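Local coordinates for uncharacterized protein (PDB 4IYK) that is of unknown function but is a putative carbohydrate-binding protein of a Bacteroides gut bacterium, with parts probably related to transthyretin and E-set folds, at residues D14-G19 and R64-F69; R108-K113 and S126-K131; M147-N152 and Y198-A203; V153-N158 and A188-Y193. All blocks are in the same frame, centred on the assembly; numbering follows the deposited sequence.

Contact 1 belongs to the N-terminal, transthyretin-like part of the chain; contacts 2, 3 and 4 lie in the C-terminal part, and the centre of contact 2 is about 32 Å from that of contact 1. Contacts 1 and 2 are partly buried antiparallel strand pairings, rich in backbone hydrogen bonds, the first bulged and the second regular with a salt bridge beside it. Contact 3 is buried and sets a loop on a tyrosine ring and an arginine of strand 196-206; contact 4 lies at the surface and joins two loops through methyl groups and water. Contacts 2 and 3 touch, Leu127 packing on Ala203 and Pro112 on Ile201. Contacts 3 and 4 share the loop between strands 135-144 and 163-166.

Contact 1: residues D14-G19 and R64-F69; sequences DASIHG and RNNMVF. With EDO (1,2-ethanediol), chain H.
Val68 lays its CG2 methyl against the carbonyl of Ala15, 3.5 Å from Ala15 O and 3.9 Å from Ala15 CB. Lying between its own backbone N and carbonyl carbon, CG2 is set over that oxygen and also reaches Ile17 CG2, 4.0 Å from Val68 CG2, the side chains crossing at about a right angle. The small alanine gives this branched neighbour room. The strands run antiparallel: Val68 N donates to Ala15 O at 3.1 Å and Asn65 N to Ile17 O at 2.7 Å; Ile17 N bonds to Asn65 O, and Ala15 N weakly to Val68 O. The register slips by one residue between these pairs, a beta bulge. Asparagine suits the bend: Asn65 OD1 accepts from N of Met67 (a selenomethionine) at 3.0 Å, closing an Asx turn. Arg64 NH2 and Asn66 ND2 both donate to O2 of an ethanediol, probably from the crystallisation liquor. His18 NE2 and Ser16 OG are held by Asp96. At Asn66 the chain passes from strand 62-65 of the three-stranded sheet into strand 67-77 of the four-stranded one, whose Trp55 and Val92 also touch Val68 while Phe90 touches Ile17; strand 15-23 runs between strands 62-65 and 95-103, consistent with a transthyretin-like sandwich.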
loop_
_atom_site.group_PDB
_atom_site.type_symbol
_atom_site.label_atom_id
_atom_site.label_comp_id
_atom_site.label_asym_id
_atom_site.label_seq_id
_atom_site.Cartn_x
_atom_site.Cartn_y
_atom_site.Cartn_z
ATOM N N ASP A 14 -18.981 -13.962 18.349
ATOM C CA ASP A 14 -20.378 -13.719 17.984
ATOM C C ASP A 14 -20.515 -12.608 16.918
ATOM O O ASP A 14 -21.632 -12.161 16.637
ATOM C CB ASP A 14 -21.193 -13.350 19.253
ATOM C CG ASP A 14 -20.675 -12.162 20.068
ATOM O OD1 ASP A 14 -19.593 -11.624 19.729
ATOM O OD2 ASP A 14 -21.336 -11.796 21.070
ATOM N N ALA A 15 -19.392 -12.170 16.318
ATOM C CA ALA A 15 -19.456 -11.100 15.338
ATOM C C ALA A 15 -18.419 -11.230 14.216
ATOM O O ALA A 15 -17.456 -12.005 14.302
ATOM C CB ALA A 15 -19.305 -9.749 16.029
ATOM N N SER A 16 -18.649 -10.469 13.146
ATOM C CA SER A 16 -17.758 -10.391 11.982
ATOM C C SER A 16 -17.701 -8.937 11.556
ATOM O O SER A 16 -18.620 -8.187 11.873
ATOM C CB SER A 16 -18.229 -11.301 10.848
ATOM O OG SER A 16 -19.589 -11.057 10.519
ATOM N N ILE A 17 -16.598 -8.517 10.933
ATOM C CA ILE A 17 -16.441 -7.130 10.498
ATOM C C ILE A 17 -15.622 -7.095 9.205
ATOM O O ILE A 17 -14.695 -7.879 9.011
ATOM C CB ILE A 17 -15.846 -6.212 11.614
ATOM C CG1 ILE A 17 -15.913 -4.721 11.204
ATOM C CG2 ILE A 17 -14.401 -6.650 12.047
ATOM C CD1 ILE A 17 -16.078 -3.726 12.407
ATOM N N HIS A 18 -16.007 -6.215 8.302
ATOM C CA HIS A 18 -15.309 -6.034 7.029
ATOM C C HIS A 18 -15.450 -4.560 6.657
ATOM O O HIS A 18 -16.274 -3.858 7.242
ATOM C CB HIS A 18 -15.856 -6.972 5.929
ATOM C CG HIS A 18 -17.316 -6.766 5.681
ATOM N ND1 HIS A 18 -17.766 -5.903 4.687
ATOM C CD2 HIS A 18 -18.382 -7.222 6.382
ATOM C CE1 HIS A 18 -19.089 -5.898 4.796
ATOM N NE2 HIS A 18 -19.505 -6.667 5.807
ATOM N N GLY A 19 -14.650 -4.112 5.711
ATOM C CA GLY A 19 -14.653 -2.727 5.276
ATOM C C GLY A 19 -13.440 -2.389 4.451
ATOM O O GLY A 19 -12.720 -3.281 3.994
ATOM N N ARG A 64 -11.303 -8.025 6.314
ATOM C CA ARG A 64 -12.370 -8.948 6.700
ATOM C C ARG A 64 -11.946 -9.792 7.895
ATOM O O ARG A 64 -10.863 -10.364 7.890
ATOM C CB ARG A 64 -12.739 -9.849 5.517
ATOM C CG ARG A 64 -14.001 -10.643 5.775
ATOM C CD ARG A 64 -14.215 -11.686 4.700
ATOM N NE ARG A 64 -15.405 -12.485 4.985
ATOM C CZ ARG A 64 -15.943 -13.354 4.138
ATOM N NH1 ARG A 64 -15.410 -13.535 2.931
ATOM N NH2 ARG A 64 -17.013 -14.055 4.492
ATOM N N ASN A 65 -12.807 -9.869 8.918
ATOM C CA ASN A 65 -12.542 -10.641 10.127
ATOM C C ASN A 65 -13.816 -11.329 10.572
ATOM O O ASN A 65 -14.754 -10.653 10.956
ATOM C CB ASN A 65 -11.976 -9.739 11.249
ATOM C CG ASN A 65 -11.306 -10.499 12.388
ATOM O OD1 ASN A 65 -11.603 -11.662 12.675
ATOM N ND2 ASN A 65 -10.385 -9.846 13.080
ATOM N N ASN A 66 -13.860 -12.669 10.506
ATOM C CA ASN A 66 -15.051 -13.421 10.926
ATOM C C ASN A 66 -14.923 -13.981 12.338
ATOM O O ASN A 66 -15.752 -14.795 12.744
ATOM C CB ASN A 66 -15.368 -14.544 9.935
ATOM C CG ASN A 66 -16.133 -14.020 8.748
ATOM O OD1 ASN A 66 -15.547 -13.513 7.807
ATOM N ND2 ASN A 66 -17.464 -14.025 8.822
HETATM N N MSE A 67 -13.925 -13.513 13.104
HETATM C CA MSE A 67 -13.708 -13.975 14.468
HETATM C C MSE A 67 -13.559 -12.798 15.449
HETATM O O MSE A 67 -12.531 -12.683 16.118
HETATM C CB MSE A 67 -12.464 -14.860 14.494
HETATM C CG MSE A 67 -12.748 -16.313 14.824
HETATM SE SE MSE A 67 -11.421 -17.532 14.057
HETATM C CE MSE A 67 -9.735 -16.585 14.454
ATOM N N VAL A 68 -14.569 -11.930 15.549
ATOM C CA VAL A 68 -14.482 -10.802 16.490
ATOM C C VAL A 68 -15.602 -10.888 17.541
ATOM O O VAL A 68 -16.654 -11.490 17.307
ATOM C CB VAL A 68 -14.418 -9.394 15.825
ATOM C CG1 VAL A 68 -13.150 -9.231 14.999
ATOM C CG2 VAL A 68 -15.648 -9.099 14.971
ATOM N N PHE A 69 -15.345 -10.308 18.719
ATOM C CA PHE A 69 -16.297 -10.307 19.822
ATOM C C PHE A 69 -17.097 -9.022 19.831
ATOM O O PHE A 69 -16.527 -7.936 19.667
ATOM C CB PHE A 69 -15.579 -10.513 21.173
ATOM C CG PHE A 69 -15.168 -11.946 21.417
ATOM C CD1 PHE A 69 -14.001 -12.460 20.853
ATOM C CD2 PHE A 69 -15.952 -12.789 22.192
ATOM C CE1 PHE A 69 -13.631 -13.792 21.061
ATOM C CE2 PHE A 69 -15.575 -14.119 22.411
ATOM C CZ PHE A 69 -14.416 -14.613 21.841
HETATM C C1 EDO H . -18.625 -10.949 6.737
HETATM O O1 EDO H . -17.252 -11.071 6.412
HETATM C C2 EDO H . -19.467 -11.982 5.956
HETATM O O2 EDO H . -19.155 -13.291 6.397
#

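Contact 2: residues R108-K113 and S126-K131; sequences RVKSPK and SLEAGK
Arg108 and Glu128 form a hydrogen-bonded antiparallel pair, and so do Lys110 and Ser126. Four backbone bonds join them, including Arg108 N to Glu128 O at 2.8 Å and Ser126 N to Lys110 O at 2.9 Å, both nearly straight. Apolar packing lies on the other face: Val109 CG2 meets Leu127 CD2 at 3.9 Å, the side chains side by side and pointing the same way. Branched and bulky, they suit a face that packs on Ile201 and Ala203. Charge gathers on the face of Arg108, Lys110 and Glu128. Glu128 CG lies anti to the backbone N (chi1 -177°), starting an extended chain that carries the carboxylate to Arg108. There Arg108 NH1 makes a salt bridge with the anti lone pair of Glu128 OE2 at 3.2 Å, guanidinium and carboxylate planes 55° apart, while Arg108 NE pairs with Asp23. Water links Arg108 NH1 to Gly130 O; Lys110 NZ and Glu128 OE1, 4.3 Å apart and too far for a salt bridge, are joined by a second water. An alanine at Arg108 would probably leave the carboxylates of Asp23 and Glu128 without their shared cation. Here the hairpin has an apolar face and a polar, charged one that ties it to the N-terminal part.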
loop_
_atom_site.group_PDB
_atom_site.type_symbol
_atom_site.label_atom_id
_atom_site.label_comp_id
_atom_site.label_asym_id
_atom_site.label_seq_id
_atom_site.Cartn_x
_atom_site.Cartn_y
_atom_site.Cartn_z
ATOM N N ARG A 108 -0.018 10.030 -3.026
ATOM C CA ARG A 108 -0.973 9.451 -3.975
ATOM C C ARG A 108 -0.241 9.208 -5.291
ATOM O O ARG A 108 0.421 10.121 -5.778
ATOM C CB ARG A 108 -2.165 10.402 -4.202
ATOM C CG ARG A 108 -3.099 10.543 -3.032
ATOM C CD ARG A 108 -4.243 11.523 -3.322
ATOM N NE ARG A 108 -5.052 11.668 -2.113
ATOM C CZ ARG A 108 -4.976 12.663 -1.243
ATOM N NH1 ARG A 108 -4.215 13.723 -1.498
ATOM N NH2 ARG A 108 -5.713 12.640 -0.139
ATOM N N VAL A 109 -0.326 7.996 -5.868
ATOM C CA VAL A 109 0.297 7.754 -7.175
ATOM C C VAL A 109 -0.724 8.167 -8.231
ATOM O O VAL A 109 -1.846 7.661 -8.221
ATOM C CB VAL A 109 0.812 6.320 -7.388
ATOM C CG1 VAL A 109 1.433 6.177 -8.767
ATOM C CG2 VAL A 109 1.816 5.932 -6.311
ATOM N N LYS A 110 -0.347 9.092 -9.115
ATOM C CA LYS A 110 -1.275 9.597 -10.123
ATOM C C LYS A 110 -0.954 9.110 -11.528
ATOM O O LYS A 110 0.215 8.979 -11.909
ATOM C CB LYS A 110 -1.325 11.136 -10.115
ATOM C CG LYS A 110 -1.648 11.764 -8.749
ATOM C CD LYS A 110 -2.975 11.279 -8.117
ATOM C CE LYS A 110 -4.231 11.867 -8.727
ATOM N NZ LYS A 110 -5.454 11.320 -8.083
ATOM N N SER A 111 -2.033 8.918 -12.320
ATOM C CA SER A 111 -2.004 8.447 -13.703
ATOM C C SER A 111 -1.042 7.234 -13.858
ATOM O O SER A 111 -0.181 7.271 -14.739
ATOM C CB SER A 111 -1.608 9.596 -14.629
ATOM O OG SER A 111 -2.542 10.654 -14.509
ATOM N N PRO A 112 -1.089 6.197 -12.981
ATOM C CA PRO A 112 -0.139 5.094 -13.136
ATOM C C PRO A 112 -0.397 4.299 -14.414
ATOM O O PRO A 112 -1.551 4.050 -14.777
ATOM C CB PRO A 112 -0.384 4.250 -11.882
ATOM C CG PRO A 112 -1.795 4.483 -11.551
ATOM C CD PRO A 112 -2.014 5.931 -11.855
ATOM N N LYS A 113 0.686 3.944 -15.107
ATOM C CA LYS A 113 0.666 3.148 -16.333
ATOM C C LYS A 113 1.830 2.166 -16.284
ATOM O O LYS A 113 2.951 2.601 -16.057
ATOM C CB LYS A 113 0.782 4.086 -17.547
ATOM C CG LYS A 113 0.146 3.593 -18.831
ATOM C CD LYS A 113 0.370 4.630 -19.936
ATOM C CE LYS A 113 -0.153 4.206 -21.290
ATOM N NZ LYS A 113 0.239 5.164 -22.365
ATOM N N SER A 126 2.915 10.022 -11.920
ATOM C CA SER A 126 3.086 11.266 -11.196
ATOM C C SER A 126 2.784 10.995 -9.739
ATOM O O SER A 126 2.201 9.959 -9.411
ATOM C CB SER A 126 2.160 12.347 -11.762
ATOM O OG SER A 126 2.740 12.906 -12.927
ATOM N N LEU A 127 3.130 11.942 -8.870
ATOM C CA LEU A 127 2.912 11.827 -7.432
ATOM C C LEU A 127 2.309 13.091 -6.884
ATOM O O LEU A 127 2.585 14.190 -7.370
ATOM C CB LEU A 127 4.214 11.507 -6.668
ATOM C CG LEU A 127 4.955 10.215 -7.055
ATOM C CD1 LEU A 127 6.294 10.140 -6.359
ATOM C CD2 LEU A 127 4.155 8.979 -6.735
ATOM N N GLU A 128 1.502 12.919 -5.846
ATOM C CA GLU A 128 0.836 13.992 -5.144
ATOM C C GLU A 128 1.068 13.785 -3.650
ATOM O O GLU A 128 0.918 12.678 -3.152
ATOM C CB GLU A 128 -0.640 13.952 -5.535
ATOM C CG GLU A 128 -1.525 15.026 -4.966
ATOM C CD GLU A 128 -2.958 14.792 -5.407
ATOM O OE1 GLU A 128 -3.200 14.723 -6.635
ATOM O OE2 GLU A 128 -3.825 14.600 -4.523
ATOM N N ALA A 129 1.472 14.836 -2.948
ATOM C CA ALA A 129 1.699 14.756 -1.507
ATOM C C ALA A 129 0.364 14.854 -0.755
ATOM O O ALA A 129 -0.489 15.660 -1.140
ATOM C CB ALA A 129 2.637 15.869 -1.067
ATOM N N GLY A 130 0.206 14.031 0.296
ATOM C CA GLY A 130 -0.959 14.029 1.181
ATOM C C GLY A 130 -1.077 15.335 1.944
ATOM O O GLY A 130 -2.180 15.846 2.141
ATOM N N LYS A 131 0.078 15.882 2.362
ATOM C CA LYS A 131 0.250 17.192 3.011
ATOM C C LYS A 131 1.493 17.861 2.397
ATOM O O LYS A 131 2.353 17.141 1.884
ATOM C CB LYS A 131 0.351 17.089 4.549
ATOM C CG LYS A 131 -0.964 16.705 5.221
ATOM C CD LYS A 131 -0.825 16.713 6.725
ATOM C CE LYS A 131 -1.985 16.005 7.369
ATOM N NZ LYS A 131 -1.837 15.930 8.843
HETATM O O HOH W 1 -4.436 15.662 0.445
HETATM O O HOH W 2 -6.046 13.744 -6.548
#

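Contact 3: residues M147-N152 and Y198-A203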
loop_
_atom_site.group_PDB
_atom_site.type_symbol
_atom_site.label_atom_id
_atom_site.label_comp_id
_atom_site.label_asym_id
_atom_site.label_seq_id
_atom_site.Cartn_x
_atom_site.Cartn_y
_atom_site.Cartn_z
HETATM N N MSE A 147 -0.533 -11.602 -7.167
HETATM C CA MSE A 147 -1.188 -10.311 -6.902
HETATM C C MSE A 147 -0.804 -9.674 -5.550
HETATM O O MSE A 147 -1.168 -8.524 -5.303
HETATM C CB MSE A 147 -2.729 -10.500 -6.966
HETATM C CG MSE A 147 -3.280 -11.337 -5.781
HETATM SE SE MSE A 147 -5.224 -11.314 -5.477
HETATM C CE MSE A 147 -5.730 -12.370 -7.061
ATOM N N TRP A 148 -0.078 -10.397 -4.674
ATOM C CA TRP A 148 0.327 -9.872 -3.367
ATOM C C TRP A 148 1.674 -9.120 -3.460
ATOM O O TRP A 148 2.240 -8.717 -2.440
ATOM C CB TRP A 148 0.351 -10.995 -2.314
ATOM C CG TRP A 148 -1.025 -11.577 -2.150
ATOM C CD1 TRP A 148 -1.596 -12.558 -2.914
ATOM C CD2 TRP A 148 -2.056 -11.098 -1.268
ATOM N NE1 TRP A 148 -2.926 -12.702 -2.579
ATOM C CE2 TRP A 148 -3.224 -11.845 -1.543
ATOM C CE3 TRP A 148 -2.091 -10.145 -0.234
ATOM C CZ2 TRP A 148 -4.426 -11.644 -0.844
ATOM C CZ3 TRP A 148 -3.280 -9.954 0.468
ATOM C CH2 TRP A 148 -4.420 -10.717 0.179
ATOM N N VAL A 149 2.094 -8.805 -4.683
ATOM C CA VAL A 149 3.304 -8.004 -4.965
ATOM C C VAL A 149 3.312 -6.682 -4.144
ATOM O O VAL A 149 2.286 -6.002 -4.045
ATOM C CB VAL A 149 3.431 -7.716 -6.497
ATOM C CG1 VAL A 149 2.171 -7.068 -7.074
ATOM C CG2 VAL A 149 4.669 -6.880 -6.813
ATOM N N GLY A 150 4.476 -6.333 -3.611
ATOM C CA GLY A 150 4.699 -5.090 -2.877
ATOM C C GLY A 150 6.103 -5.080 -2.311
ATOM O O GLY A 150 6.886 -5.995 -2.587
ATOM N N ASN A 151 6.428 -4.070 -1.493
ATOM C CA ASN A 151 7.701 -4.005 -0.807
ATOM C C ASN A 151 7.921 -5.247 0.059
ATOM O O ASN A 151 9.070 -5.641 0.260
ATOM C CB ASN A 151 7.799 -2.741 0.082
ATOM C CG ASN A 151 9.158 -2.582 0.723
ATOM O OD1 ASN A 151 10.160 -2.416 0.022
ATOM N ND2 ASN A 151 9.228 -2.655 2.070
ATOM N N ASN A 152 6.828 -5.876 0.552
ATOM C CA ASN A 152 6.979 -7.057 1.411
ATOM C C ASN A 152 7.044 -8.397 0.618
ATOM O O ASN A 152 7.493 -9.404 1.176
ATOM C CB ASN A 152 5.834 -7.114 2.448
ATOM C CG ASN A 152 6.096 -8.134 3.530
ATOM O OD1 ASN A 152 7.121 -8.074 4.193
ATOM N ND2 ASN A 152 5.267 -9.179 3.608
ATOM N N TYR A 198 2.786 -9.794 -11.784
ATOM C CA TYR A 198 2.090 -8.654 -11.230
ATOM C C TYR A 198 3.118 -7.575 -10.875
ATOM O O TYR A 198 4.146 -7.867 -10.245
ATOM C CB TYR A 198 1.265 -9.102 -10.025
ATOM C CG TYR A 198 0.159 -10.084 -10.395
ATOM C CD1 TYR A 198 0.453 -11.407 -10.730
ATOM C CD2 TYR A 198 -1.175 -9.679 -10.446
ATOM C CE1 TYR A 198 -0.555 -12.317 -11.043
ATOM C CE2 TYR A 198 -2.197 -10.590 -10.741
ATOM C CZ TYR A 198 -1.879 -11.902 -11.053
ATOM O OH TYR A 198 -2.870 -12.794 -11.397
ATOM N N PHE A 199 2.881 -6.366 -11.397
ATOM C CA PHE A 199 3.769 -5.209 -11.237
ATOM C C PHE A 199 3.037 -4.149 -10.446
ATOM O O PHE A 199 1.824 -3.969 -10.612
ATOM C CB PHE A 199 4.242 -4.680 -12.611
ATOM C CG PHE A 199 5.017 -5.709 -13.397
ATOM C CD1 PHE A 199 6.401 -5.821 -13.256
ATOM C CD2 PHE A 199 4.360 -6.624 -14.213
ATOM C CE1 PHE A 199 7.114 -6.819 -13.938
ATOM C CE2 PHE A 199 5.074 -7.610 -14.905
ATOM C CZ PHE A 199 6.444 -7.711 -14.754
ATOM N N ARG A 200 3.749 -3.497 -9.542
ATOM C CA ARG A 200 3.125 -2.496 -8.680
ATOM C C ARG A 200 4.062 -1.334 -8.410
ATOM O O ARG A 200 5.157 -1.505 -7.859
ATOM C CB ARG A 200 2.684 -3.149 -7.358
ATOM C CG ARG A 200 1.634 -2.363 -6.562
ATOM C CD ARG A 200 1.438 -3.051 -5.219
ATOM N NE ARG A 200 0.241 -2.590 -4.501
ATOM C CZ ARG A 200 -0.037 -2.897 -3.235
ATOM N NH1 ARG A 200 0.780 -3.667 -2.541
ATOM N NH2 ARG A 200 -1.138 -2.439 -2.662
ATOM N N ILE A 201 3.631 -0.138 -8.806
ATOM C CA ILE A 201 4.387 1.089 -8.534
ATOM C C ILE A 201 4.232 1.396 -7.044
ATOM O O ILE A 201 3.099 1.443 -6.573
ATOM C CB ILE A 201 3.862 2.288 -9.377
ATOM C CG1 ILE A 201 4.040 2.055 -10.878
ATOM C CG2 ILE A 201 4.518 3.645 -8.911
ATOM C CD1 ILE A 201 3.051 2.867 -11.759
ATOM N N GLY A 202 5.345 1.637 -6.359
ATOM C CA GLY A 202 5.381 2.056 -4.968
ATOM C C GLY A 202 6.131 3.372 -4.787
ATOM O O GLY A 202 7.082 3.663 -5.519
ATOM N N ALA A 203 5.732 4.166 -3.797
ATOM C CA ALA A 203 6.400 5.425 -3.459
ATOM C C ALA A 203 6.475 5.547 -1.963
ATOM O O ALA A 203 5.452 5.450 -1.288
ATOM C CB ALA A 203 5.673 6.625 -4.059
#
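Met147 and Gly150 approach Tyr198 and Arg200 with CA atoms 5.7 Å and 6.5 Å apart, so the loop crosses the side-chain layer of strand 196-206 and forms no strand pair with it. The strand belongs to a sandwich consistent with the E-set, immunoglobulin-like family of folds, and the loop lies over Tyr198 and Arg200 on one side of the sheet. Tyr198 supplies a flat platform. The backbone N of Met147 (a selenomethionine) sits 3.6 Å above the ring plane, over its centre. Met147 CA lies over the same face; its CB makes an off-centre CH-pi contact, less certain because the residue has two deposited conformers. A broad aromatic ring suits this place because the backbone N and CA of Met147 settle on it. Val149 is buried and points toward the strand; its CG1 meets Tyr198 CB at 3.7 Å and its CG2 meets Tyr198 O, while Phe142, Phe144 and Val220 pack around it. An alanine at Tyr198 would probably leave the backbone of Met147 without its aromatic support and open a gap beneath the loop, though Val149 would keep its contact with CB. Arg200 is long enough to climb from the sheet to the loop: CG is anti to the backbone N (chi1 -161°), and the chain runs on extended to NE. Its guanidinium also makes a cation-pi interaction with Tyr217, and NH1 donates to Ser32 O in the N-terminal part. The same NH1 donates to Val149 O at 3.2 Å, lying in the carbonyl plane, although that oxygen is tilted 30° from the guanidinium plane.

Contact 4: residues V153-N158 and A188-Y193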
loop_
_atom_site.group_PDB
_atom_site.type_symbol
_atom_site.label_atom_id
_atom_site.label_comp_id
_atom_site.label_asym_id
_atom_site.label_seq_id
_atom_site.Cartn_x
_atom_site.Cartn_y
_atom_site.Cartn_z
ATOM N N VAL A 153 6.560 -8.417 -0.644
ATOM C CA VAL A 153 6.469 -9.621 -1.509
ATOM C C VAL A 153 7.027 -9.230 -2.894
ATOM O O VAL A 153 6.319 -8.643 -3.709
ATOM C CB VAL A 153 4.993 -10.145 -1.561
ATOM C CG1 VAL A 153 4.875 -11.407 -2.405
ATOM C CG2 VAL A 153 4.445 -10.400 -0.148
ATOM N N LYS A 154 8.337 -9.435 -3.092
ATOM C CA LYS A 154 8.993 -8.961 -4.306
ATOM C C LYS A 154 10.156 -9.834 -4.724
ATOM O O LYS A 154 10.773 -10.522 -3.896
ATOM C CB LYS A 154 9.507 -7.519 -4.079
ATOM C CG LYS A 154 10.544 -7.416 -2.955
ATOM C CD LYS A 154 10.897 -5.979 -2.604
ATOM C CE LYS A 154 11.846 -5.988 -1.411
ATOM N NZ LYS A 154 12.546 -4.699 -1.269
ATOM N N LEU A 155 10.467 -9.765 -6.028
ATOM C CA LEU A 155 11.591 -10.444 -6.649
ATOM C C LEU A 155 12.795 -9.515 -6.618
ATOM O O LEU A 155 12.639 -8.303 -6.593
ATOM C CB LEU A 155 11.238 -10.833 -8.099
ATOM C CG LEU A 155 10.092 -11.832 -8.250
ATOM C CD1 LEU A 155 9.575 -11.848 -9.696
ATOM C CD2 LEU A 155 10.527 -13.242 -7.781
ATOM N N THR A 156 13.989 -10.090 -6.568
ATOM C CA THR A 156 15.261 -9.358 -6.579
ATOM C C THR A 156 15.627 -9.230 -8.056
ATOM O O THR A 156 15.747 -10.257 -8.739
ATOM C CB THR A 156 16.286 -10.142 -5.760
ATOM O OG1 THR A 156 15.742 -10.328 -4.460
ATOM C CG2 THR A 156 17.655 -9.455 -5.710
ATOM N N LEU A 157 15.797 -7.993 -8.532
ATOM C CA LEU A 157 16.040 -7.721 -9.948
ATOM C C LEU A 157 17.406 -7.109 -10.242
ATOM O O LEU A 157 17.962 -6.397 -9.411
ATOM C CB LEU A 157 14.934 -6.779 -10.479
ATOM C CG LEU A 157 13.463 -7.258 -10.337
ATOM C CD1 LEU A 157 12.497 -6.153 -10.739
ATOM C CD2 LEU A 157 13.195 -8.556 -11.153
ATOM N N ASN A 158 17.880 -7.309 -11.492
ATOM C CA ASN A 158 19.135 -6.748 -11.985
ATOM C C ASN A 158 18.908 -5.496 -12.809
ATOM O O ASN A 158 17.894 -5.404 -13.498
ATOM C CB ASN A 158 19.848 -7.764 -12.862
ATOM C CG ASN A 158 20.082 -9.108 -12.254
ATOM O OD1 ASN A 158 20.605 -9.234 -11.151
ATOM N ND2 ASN A 158 19.813 -10.146 -13.032
ATOM N N ALA A 188 15.511 -12.706 -16.814
ATOM C CA ALA A 188 14.826 -13.924 -17.295
ATOM C C ALA A 188 14.775 -15.050 -16.250
ATOM O O ALA A 188 13.934 -15.925 -16.352
ATOM C CB ALA A 188 15.509 -14.428 -18.549
ATOM N N ASP A 189 15.674 -15.028 -15.263
ATOM C CA ASP A 189 15.770 -16.042 -14.208
ATOM C C ASP A 189 14.535 -16.007 -13.265
ATOM O O ASP A 189 14.065 -17.071 -12.838
ATOM C CB ASP A 189 17.092 -15.862 -13.405
ATOM C CG ASP A 189 17.264 -14.553 -12.645
ATOM O OD1 ASP A 189 16.712 -13.512 -13.096
ATOM O OD2 ASP A 189 17.965 -14.557 -11.602
ATOM N N VAL A 190 13.995 -14.815 -12.987
ATOM C CA VAL A 190 12.854 -14.666 -12.070
ATOM C C VAL A 190 11.588 -14.132 -12.779
ATOM O O VAL A 190 10.512 -14.204 -12.200
ATOM C CB VAL A 190 13.204 -13.834 -10.810
ATOM C CG1 VAL A 190 14.299 -14.534 -9.998
ATOM C CG2 VAL A 190 13.588 -12.387 -11.152
ATOM N N LEU A 191 11.714 -13.594 -14.010
ATOM C CA LEU A 191 10.556 -13.123 -14.798
ATOM C C LEU A 191 10.529 -13.995 -16.029
ATOM O O LEU A 191 11.155 -13.678 -17.035
ATOM C CB LEU A 191 10.667 -11.611 -15.127
ATOM C CG LEU A 191 10.549 -10.656 -13.916
ATOM C CD1 LEU A 191 10.902 -9.241 -14.320
ATOM C CD2 LEU A 191 9.169 -10.689 -13.311
ATOM N N LYS A 192 9.905 -15.158 -15.901
ATOM C CA LYS A 192 9.979 -16.207 -16.903
ATOM C C LYS A 192 9.055 -16.001 -18.078
ATOM O O LYS A 192 7.883 -15.687 -17.927
ATOM C CB LYS A 192 9.738 -17.587 -16.269
ATOM C CG LYS A 192 10.676 -17.877 -15.089
ATOM C CD LYS A 192 10.544 -19.324 -14.637
ATOM C CE LYS A 192 10.519 -19.466 -13.139
ATOM N NZ LYS A 192 10.025 -20.812 -12.725
ATOM N N TYR A 193 9.595 -16.218 -19.264
ATOM C CA TYR A 193 8.855 -16.120 -20.508
ATOM C C TYR A 193 7.562 -16.982 -20.454
ATOM O O TYR A 193 7.605 -18.107 -19.955
ATOM C CB TYR A 193 9.761 -16.602 -21.668
ATOM C CG TYR A 193 9.011 -16.660 -22.976
ATOM C CD1 TYR A 193 8.713 -15.496 -23.680
ATOM C CD2 TYR A 193 8.524 -17.868 -23.471
ATOM C CE1 TYR A 193 7.940 -15.530 -24.835
ATOM C CE2 TYR A 193 7.739 -17.911 -24.618
ATOM C CZ TYR A 193 7.464 -16.741 -25.304
ATOM O OH TYR A 193 6.718 -16.772 -26.444
HETATM O O HOH W 3 17.495 -12.891 -9.349
HETATM O O HOH W 4 20.116 -12.796 -11.684
#
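Leu155 faces Val190 across the two loops, and its CB and both methyls meet the other segment. Leu155 CB comes within 4.2 Å of Val190 CG2. From there CG lies anti to the carbonyl carbon (chi1 -63°), a placement that starts the chain past Val190, the two side chains running in opposite directions. At the fork the methyls part. Leu155 CD2 rests near Val190 CB at 4.1 Å. Leu155 CD1 turns to the next residue, Leu191, meeting Leu191 CD2 at 3.8 Å while also lying against the carbonyl oxygen of Val190. Leucine suits the place because its two methyls can serve two neighbours at once. Neither segment is helix or strand: one is part of the loop between strands 135-144 and 163-166, the other of the loop between strands 178-183 and 196-206, and they meet at the surface of a sandwich consistent with the E-set family. Phe144 touches Leu155, and Ile182 touches both Leu157 and Leu191. Leu157 works through a single methyl, CD2, which touches Val190 CG2 at 3.9 Å and Leu191 CD1 at 4.0 Å; with Leu191 it crosses at about a right angle. Val190, compact and branched, touches both leucines of the other loop, Leu155 through its CB and Leu157 through its CG2. Beyond the methyls the contact turns polar. A water accepts from Asn158 ND2 and donates to Asp189 OD2 at 2.8 Å, while Asn158 ND2 also bonds to Gln186 O. A second water lies between the same Asp189 OD2 and Thr156 O, 3.2 Å from the latter.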